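Local structure of phosphoribosylaminoimidazole carboxylase, ATPase subunit (Thermotoga maritima, 3AX6) at residues G10-M15 with S265-I270; A179-R184 with T275-Q280. The protein probably catalyses the ATP-dependent joining of hydrogencarbonate to 5-aminoimidazole ribonucleotide, giving N5-carboxyaminoimidazole ribonucleotide in purine biosynthesis. All coordinates share one frame; numbering follows the deposited sequence.

Contact 1 (G10-M15 with S265-I270); sequences GQLGKM and SGHYTI
The first turn of helix 11-22, which starts right after Gly-10 at its N-cap, faces the start of helix 268-272 at long range, Leu-12 CA and His-267 CA being 9.9 Å apart, so the side chains alone bridge the gap. Met-15, a selenomethionine, and Leu-12 reach from one side; His-267 and Ile-270 answer from the other. The imidazole presents its CE1 corner to both: Met-15 SE lies 3.8 Å from His-267 CE1, and Leu-12 CD2 lies 4.1 Å from the same carbon. Selenium approaches the ring obliquely, 4.6 Å from Met-15 SE to the centroid of His-267 and 51° off the ring normal. A turn about the Met-15 CG-SE bond (chi3 88°) swings the methyl toward Ile-270; Met-15 CE and Ile-270 CD1 are modelled so close that their exact gap is doubtful. His-267 sits within a tight turn in which Gly-266 O accepts from Thr-269 N and, at 2.7 Å, from Thr-269 OG1. Phe-278 of helix 277-285 touches Leu-12, Met-15 and Ile-270, and His-346 stacks on the His-267 ring. The glycine-rich helix start suits the Rossmann-like preATP-grasp fold, here meeting the ATP-grasp region. The contact is apolar and of the sulfur-aromatic type, with selenium in place of sulfur, so the join probably rests on shape and dispersion, without a polar bond between the two segments.

Contact 2 (A179-R184 with T275-Q280); sequences AVMVAR and TSQFEQ
Met-181 and Gln-277 cross obliquely, the selenomethionine hooking its methyl against the oxygen of the amide. Bends at chi2 (-58°) and chi3 (-61°) fold the Met-181 chain back on itself, and its CE ends 3.0 Å from Gln-277 OE1, while Met-181 SE stays 3.9 Å from that oxygen. Gln-277 comes the other way with its chain extended beyond CG; CG itself sits between the backbone N and the carbonyl carbon (chi1 72°) and lies over one face of the Phe-278 ring, offset toward the rim. The oxygen that meets the methyl is also the acceptor of His-263 N, so this buried amide has a polar partner besides its apolar neighbour. One turn on, Gln-280 CG meets Ala-183 CB at 3.5 Å, an aliphatic touch, while the amide turns away and its NE2 donates to Gly-291 O. The backbones come closest here, with Ala-183 CA and Gln-280 CA 6.9 Å apart, as the small alanine permits. Ser-276 caps the helix, its OG accepting from Glu-279 N at 3.2 Å. Met-181 and Ala-183, two residues apart, both point toward the helix, whereas Val-182 points away: one face of strand 174-184, in the large antiparallel sheet to which the ATP-grasp region contributes, is thus covered by helix 277-285, a helix packed on an antiparallel sheet as in the alpha+beta ATP-grasp fold.

Overall arrangement
The centres of contacts 1 and 2 are about 10 Å apart, and helices 268-272 and 277-285, one in each, are consecutive in the chain. They touch directly: Thr-269 OG1 is 3.0 Å from Gln-277 N, a probable hydrogen bond, and Ser-265 OG packs 3.4 Å from Ala-179 CB. Helix 277-285 touches both the strand of contact 2 and helix 11-22 of contact 1, through different residues, Phe-278 also meeting Met-16 and Glu-19 of the latter. Contact 1 stands away from the annotated nucleotide-binding residues. Contact 2 is nearer, the side chain of Met-181 being about 11 Å from that of Glu-257, a residue predicted to bind ATP, but it does not line the ADP pocket.

Contact 1 (G10-M15 with S265-I270)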
ATOM      1  N   GLY A  10      -5.876 -15.032  -7.248  1.00 15.88           N
ATOM      2  CA  GLY A  10      -4.494 -14.762  -7.595  1.00 15.48           C
ATOM      3  C   GLY A  10      -3.984 -13.439  -7.052  1.00 17.33           C
ATOM      4  O   GLY A  10      -4.656 -12.768  -6.256  1.00 16.51           O
ATOM      5  N   GLN A  11      -2.792 -13.054  -7.497  1.00 16.42           N
ATOM      6  CA  GLN A  11      -2.179 -11.817  -7.046  1.00 17.98           C
ATOM      7  C   GLN A  11      -3.039 -10.568  -7.275  1.00 17.19           C
ATOM      8  O   GLN A  11      -3.082  -9.682  -6.428  1.00 17.56           O
ATOM      9  CB  GLN A  11      -0.818 -11.648  -7.708  1.00 19.59           C
ATOM     10  CG  GLN A  11       0.014 -10.535  -7.084  1.00 26.24           C
ATOM     11  CD  GLN A  11       0.069 -10.614  -5.554  1.00 27.88           C
ATOM     12  OE1 GLN A  11       0.221 -11.700  -4.975  1.00 28.35           O
ATOM     13  NE2 GLN A  11      -0.040  -9.460  -4.898  1.00 24.75           N
ATOM     14  N   LEU A  12      -3.721 -10.486  -8.416  1.00 16.64           N
ATOM     15  CA  LEU A  12      -4.574  -9.332  -8.684  1.00 15.21           C
ATOM     16  C   LEU A  12      -5.686  -9.286  -7.647  1.00 14.85           C
ATOM     17  O   LEU A  12      -5.917  -8.261  -7.016  1.00 16.02           O
ATOM     18  CB  LEU A  12      -5.178  -9.415 -10.086  1.00 14.75           C
ATOM     19  CG  LEU A  12      -4.172  -9.292 -11.233  1.00 12.61           C
ATOM     20  CD1 LEU A  12      -4.855  -9.546 -12.561  1.00  9.82           C
ATOM     21  CD2 LEU A  12      -3.551  -7.905 -11.201  1.00 13.48           C
ATOM     22  N   GLY A  13      -6.368 -10.409  -7.469  1.00 13.57           N
ATOM     23  CA  GLY A  13      -7.440 -10.461  -6.501  1.00 14.05           C
ATOM     24  C   GLY A  13      -6.976 -10.168  -5.083  1.00 14.93           C
ATOM     25  O   GLY A  13      -7.736  -9.636  -4.273  1.00 14.80           O
ATOM     26  N   LYS A  14      -5.734 -10.520  -4.771  1.00 14.82           N
ATOM     27  CA  LYS A  14      -5.217 -10.274  -3.434  1.00 15.02           C
ATOM     28  C   LYS A  14      -5.051  -8.779  -3.245  1.00 15.73           C
ATOM     29  O   LYS A  14      -5.447  -8.226  -2.226  1.00 13.16           O
ATOM     30  CB  LYS A  14      -3.873 -10.966  -3.239  1.00 15.86           C
ATOM     31  CG  LYS A  14      -3.190 -10.624  -1.919  1.00 15.99           C
ATOM     32  CD  LYS A  14      -1.890 -11.395  -1.772  1.00 17.70           C
ATOM     33  CE  LYS A  14      -1.167 -11.052  -0.486  1.00 15.61           C
ATOM     34  NZ  LYS A  14      -0.045 -12.009  -0.293  1.00 16.25           N
HETATM   35  N   MSE A  15      -4.463  -8.127  -4.244  1.00 17.44           N
HETATM   36  CA  MSE A  15      -4.245  -6.689  -4.195  1.00 18.80           C
HETATM   37  C   MSE A  15      -5.578  -5.948  -4.151  1.00 17.46           C
HETATM   38  O   MSE A  15      -5.693  -4.915  -3.496  1.00 18.78           O
HETATM   39  CB  MSE A  15      -3.389  -6.262  -5.389  1.00 22.82           C
HETATM   40  CG  MSE A  15      -2.022  -6.941  -5.367  1.00 27.80           C
HETATM   41 SE   MSE A  15      -0.891  -6.689  -6.921  1.00 37.15          SE
HETATM   42  CE  MSE A  15      -0.033  -5.059  -6.358  1.00 28.19           C
ATOM     43  N   SER A 265       0.110  -3.753 -16.509  1.00 12.00           N
ATOM     44  CA  SER A 265       0.717  -2.525 -17.003  1.00 15.56           C
ATOM     45  C   SER A 265       0.320  -1.326 -16.136  1.00 15.75           C
ATOM     46  O   SER A 265       0.771  -0.210 -16.380  1.00 16.34           O
ATOM     47  CB  SER A 265       0.318  -2.261 -18.461  1.00 15.42           C
ATOM     48  OG  SER A 265      -0.962  -1.653 -18.536  1.00 17.87           O
ATOM     49  N   GLY A 266      -0.510  -1.568 -15.120  1.00 16.42           N
ATOM     50  CA  GLY A 266      -0.942  -0.495 -14.239  1.00 13.51           C
ATOM     51  C   GLY A 266      -0.376  -0.549 -12.825  1.00 13.84           C
ATOM     52  O   GLY A 266      -0.760   0.250 -11.971  1.00 14.26           O
ATOM     53  N   HIS A 267       0.536  -1.478 -12.558  1.00 12.77           N
ATOM     54  CA  HIS A 267       1.109  -1.579 -11.212  1.00 11.67           C
ATOM     55  C   HIS A 267       1.882  -0.322 -10.827  1.00 11.46           C
ATOM     56  O   HIS A 267       2.048  -0.017  -9.647  1.00 12.49           O
ATOM     57  CB  HIS A 267       2.035  -2.798 -11.091  1.00 10.70           C
ATOM     58  CG  HIS A 267       1.309  -4.106 -11.053  1.00 13.29           C
ATOM     59  ND1 HIS A 267       0.127  -4.279 -10.364  1.00 15.71           N
ATOM     60  CD2 HIS A 267       1.591  -5.301 -11.625  1.00 13.95           C
ATOM     61  CE1 HIS A 267      -0.289  -5.524 -10.517  1.00 15.11           C
ATOM     62  NE2 HIS A 267       0.580  -6.165 -11.278  1.00 11.92           N
ATOM     63  N   TYR A 268       2.355   0.411 -11.823  1.00 10.46           N
ATOM     64  CA  TYR A 268       3.109   1.622 -11.556  1.00  9.91           C
ATOM     65  C   TYR A 268       2.290   2.586 -10.709  1.00 11.49           C
ATOM     66  O   TYR A 268       2.841   3.303  -9.865  1.00 13.19           O
ATOM     67  CB  TYR A 268       3.512   2.292 -12.874  1.00  8.09           C
ATOM     68  CG  TYR A 268       2.407   3.062 -13.550  1.00  8.51           C
ATOM     69  CD1 TYR A 268       2.222   4.413 -13.285  1.00  6.98           C
ATOM     70  CD2 TYR A 268       1.531   2.437 -14.449  1.00  9.43           C
ATOM     71  CE1 TYR A 268       1.198   5.139 -13.893  1.00  7.31           C
ATOM     72  CE2 TYR A 268       0.494   3.160 -15.062  1.00  8.96           C
ATOM     73  CZ  TYR A 268       0.338   4.513 -14.772  1.00  8.18           C
ATOM     74  OH  TYR A 268      -0.683   5.251 -15.339  1.00 12.79           O
ATOM     75  N   THR A 269       0.976   2.597 -10.923  1.00 11.15           N
ATOM     76  CA  THR A 269       0.097   3.506 -10.185  1.00 12.86           C
ATOM     77  C   THR A 269       0.240   3.386  -8.661  1.00 13.79           C
ATOM     78  O   THR A 269       0.045   4.368  -7.937  1.00 14.53           O
ATOM     79  CB  THR A 269      -1.400   3.289 -10.565  1.00 11.42           C
ATOM     80  OG1 THR A 269      -1.810   1.968 -10.189  1.00 10.52           O
ATOM     81  CG2 THR A 269      -1.609   3.467 -12.075  1.00 10.68           C
ATOM     82  N   ILE A 270       0.585   2.191  -8.184  1.00 12.87           N
ATOM     83  CA  ILE A 270       0.732   1.945  -6.748  1.00 15.80           C
ATOM     84  C   ILE A 270       1.841   2.789  -6.143  1.00 17.90           C
ATOM     85  O   ILE A 270       1.726   3.263  -5.010  1.00 19.90           O
ATOM     86  CB  ILE A 270       1.051   0.459  -6.464  1.00 14.35           C
ATOM     87  CG1 ILE A 270      -0.115  -0.418  -6.918  1.00 15.05           C
ATOM     88  CG2 ILE A 270       1.323   0.248  -4.978  1.00 13.90           C
ATOM     89  CD1 ILE A 270       0.203  -1.902  -6.931  1.00 11.45           C
TER

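Contact 2 (A179-R184 with T275-Q280)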
ATOM      1  N   ALA A 179      -0.306   1.725 -23.218  1.00  9.44           N
ATOM      2  CA  ALA A 179      -1.375   1.249 -22.352  1.00 10.82           C
ATOM      3  C   ALA A 179      -1.868   2.370 -21.443  1.00 11.39           C
ATOM      4  O   ALA A 179      -1.104   3.248 -21.038  1.00 11.97           O
ATOM      5  CB  ALA A 179      -0.893   0.072 -21.510  1.00  4.54           C
ATOM      6  N   VAL A 180      -3.155   2.346 -21.136  1.00 13.61           N
ATOM      7  CA  VAL A 180      -3.724   3.353 -20.251  1.00 14.91           C
ATOM      8  C   VAL A 180      -4.883   2.768 -19.455  1.00 14.64           C
ATOM      9  O   VAL A 180      -5.778   2.131 -20.014  1.00 13.93           O
ATOM     10  CB  VAL A 180      -4.216   4.585 -21.040  1.00 14.62           C
ATOM     11  CG1 VAL A 180      -5.086   4.140 -22.172  1.00 18.72           C
ATOM     12  CG2 VAL A 180      -4.989   5.532 -20.116  1.00 15.51           C
HETATM   13  N   MSE A 181      -4.840   2.966 -18.142  1.00 13.26           N
HETATM   14  CA  MSE A 181      -5.897   2.493 -17.265  1.00 13.18           C
HETATM   15  C   MSE A 181      -6.963   3.580 -17.217  1.00 12.47           C
HETATM   16  O   MSE A 181      -6.644   4.763 -17.123  1.00 12.15           O
HETATM   17  CB  MSE A 181      -5.376   2.275 -15.836  1.00 12.79           C
HETATM   18  CG  MSE A 181      -4.169   1.352 -15.702  1.00 15.26           C
HETATM   19 SE   MSE A 181      -4.469  -0.414 -16.399  1.00 17.27          SE
HETATM   20  CE  MSE A 181      -5.930  -0.969 -15.265  1.00 14.81           C
ATOM     21  N   VAL A 182      -8.226   3.183 -17.287  1.00 12.36           N
ATOM     22  CA  VAL A 182      -9.321   4.137 -17.192  1.00 11.21           C
ATOM     23  C   VAL A 182     -10.468   3.497 -16.388  1.00 12.39           C
ATOM     24  O   VAL A 182     -10.917   2.382 -16.664  1.00 10.99           O
ATOM     25  CB  VAL A 182      -9.772   4.624 -18.602  1.00 12.19           C
ATOM     26  CG1 VAL A 182      -9.810   3.478 -19.570  1.00 16.05           C
ATOM     27  CG2 VAL A 182     -11.134   5.289 -18.514  1.00 13.54           C
ATOM     28  N   ALA A 183     -10.908   4.194 -15.348  1.00 10.77           N
ATOM     29  CA  ALA A 183     -11.973   3.675 -14.508  1.00 12.43           C
ATOM     30  C   ALA A 183     -13.243   4.475 -14.724  1.00 13.02           C
ATOM     31  O   ALA A 183     -13.194   5.669 -15.042  1.00 12.81           O
ATOM     32  CB  ALA A 183     -11.561   3.741 -13.048  1.00 10.55           C
ATOM     33  N   ARG A 184     -14.379   3.812 -14.545  1.00 13.32           N
ATOM     34  CA  ARG A 184     -15.665   4.463 -14.717  1.00 14.55           C
ATOM     35  C   ARG A 184     -16.683   3.925 -13.715  1.00 15.52           C
ATOM     36  O   ARG A 184     -16.709   2.725 -13.421  1.00 15.61           O
ATOM     37  CB  ARG A 184     -16.170   4.253 -16.154  1.00 12.35           C
ATOM     38  CG  ARG A 184     -17.518   4.894 -16.459  1.00 13.77           C
ATOM     39  CD  ARG A 184     -17.878   4.735 -17.940  1.00 16.16           C
ATOM     40  NE  ARG A 184     -19.185   5.302 -18.292  1.00 15.41           N
ATOM     41  CZ  ARG A 184     -20.358   4.788 -17.921  1.00 15.09           C
ATOM     42  NH1 ARG A 184     -20.409   3.685 -17.179  1.00 11.49           N
ATOM     43  NH2 ARG A 184     -21.484   5.368 -18.308  1.00 12.12           N
ATOM     44  N   THR A 275      -3.913   7.682  -6.397  1.00 11.78           N
ATOM     45  CA  THR A 275      -4.717   6.504  -6.087  1.00 11.40           C
ATOM     46  C   THR A 275      -4.392   5.336  -7.017  1.00 12.27           C
ATOM     47  O   THR A 275      -4.416   5.459  -8.247  1.00 13.42           O
ATOM     48  CB  THR A 275      -6.255   6.806  -6.110  1.00 10.20           C
ATOM     49  OG1 THR A 275      -6.906   5.972  -7.069  1.00 11.66           O
ATOM     50  CG2 THR A 275      -6.523   8.236  -6.422  1.00  4.67           C
ATOM     51  N   SER A 276      -4.071   4.197  -6.418  1.00 12.49           N
ATOM     52  CA  SER A 276      -3.715   3.009  -7.183  1.00 12.75           C
ATOM     53  C   SER A 276      -4.897   2.434  -7.965  1.00 12.28           C
ATOM     54  O   SER A 276      -6.063   2.648  -7.612  1.00 11.02           O
ATOM     55  CB  SER A 276      -3.157   1.928  -6.260  1.00 13.44           C
ATOM     56  OG  SER A 276      -4.210   1.240  -5.616  1.00 17.47           O
ATOM     57  N   GLN A 277      -4.576   1.680  -9.012  1.00 10.12           N
ATOM     58  CA  GLN A 277      -5.587   1.069  -9.862  1.00 10.90           C
ATOM     59  C   GLN A 277      -6.514   0.146  -9.079  1.00 10.64           C
ATOM     60  O   GLN A 277      -7.670  -0.038  -9.454  1.00 10.10           O
ATOM     61  CB  GLN A 277      -4.922   0.289 -11.002  1.00 10.01           C
ATOM     62  CG  GLN A 277      -4.243  -1.009 -10.580  1.00  8.92           C
ATOM     63  CD  GLN A 277      -3.818  -1.839 -11.775  1.00 11.32           C
ATOM     64  OE1 GLN A 277      -4.505  -1.862 -12.799  1.00 10.37           O
ATOM     65  NE2 GLN A 277      -2.693  -2.536 -11.652  1.00  9.65           N
ATOM     66  N   PHE A 278      -6.003  -0.425  -7.991  1.00 12.33           N
ATOM     67  CA  PHE A 278      -6.781  -1.337  -7.156  1.00 12.17           C
ATOM     68  C   PHE A 278      -7.779  -0.600  -6.267  1.00 13.48           C
ATOM     69  O   PHE A 278      -8.906  -1.056  -6.083  1.00 13.70           O
ATOM     70  CB  PHE A 278      -5.837  -2.204  -6.331  1.00 10.95           C
ATOM     71  CG  PHE A 278      -5.019  -3.149  -7.164  1.00 10.46           C
ATOM     72  CD1 PHE A 278      -5.584  -4.323  -7.663  1.00  9.77           C
ATOM     73  CD2 PHE A 278      -3.695  -2.858  -7.474  1.00  6.29           C
ATOM     74  CE1 PHE A 278      -4.837  -5.193  -8.459  1.00 10.57           C
ATOM     75  CE2 PHE A 278      -2.942  -3.717  -8.263  1.00  6.90           C
ATOM     76  CZ  PHE A 278      -3.510  -4.887  -8.759  1.00 10.00           C
ATOM     77  N   GLU A 279      -7.371   0.535  -5.711  1.00 13.98           N
ATOM     78  CA  GLU A 279      -8.296   1.319  -4.909  1.00 13.76           C
ATOM     79  C   GLU A 279      -9.342   1.873  -5.878  1.00 12.49           C
ATOM     80  O   GLU A 279     -10.536   1.874  -5.600  1.00 13.59           O
ATOM     81  CB  GLU A 279      -7.593   2.501  -4.239  1.00 14.81           C
ATOM     82  CG  GLU A 279      -8.551   3.370  -3.445  1.00 13.84           C
ATOM     83  CD  GLU A 279      -7.921   4.636  -2.926  1.00 14.49           C
ATOM     84  OE1 GLU A 279      -6.696   4.638  -2.699  1.00 17.65           O
ATOM     85  OE2 GLU A 279      -8.654   5.623  -2.730  1.00 13.17           O
ATOM     86  N   GLN A 280      -8.866   2.344  -7.025  1.00 11.78           N
ATOM     87  CA  GLN A 280      -9.723   2.929  -8.051  1.00 11.59           C
ATOM     88  C   GLN A 280     -10.811   1.949  -8.482  1.00 10.89           C
ATOM     89  O   GLN A 280     -11.978   2.324  -8.642  1.00 11.66           O
ATOM     90  CB  GLN A 280      -8.874   3.338  -9.259  1.00 10.88           C
ATOM     91  CG  GLN A 280      -9.546   4.324 -10.197  1.00 13.40           C
ATOM     92  CD  GLN A 280      -9.738   5.688  -9.557  1.00 16.03           C
ATOM     93  OE1 GLN A 280     -10.582   5.866  -8.678  1.00 16.00           O
ATOM     94  NE2 GLN A 280      -8.940   6.656  -9.987  1.00 15.52           N
TER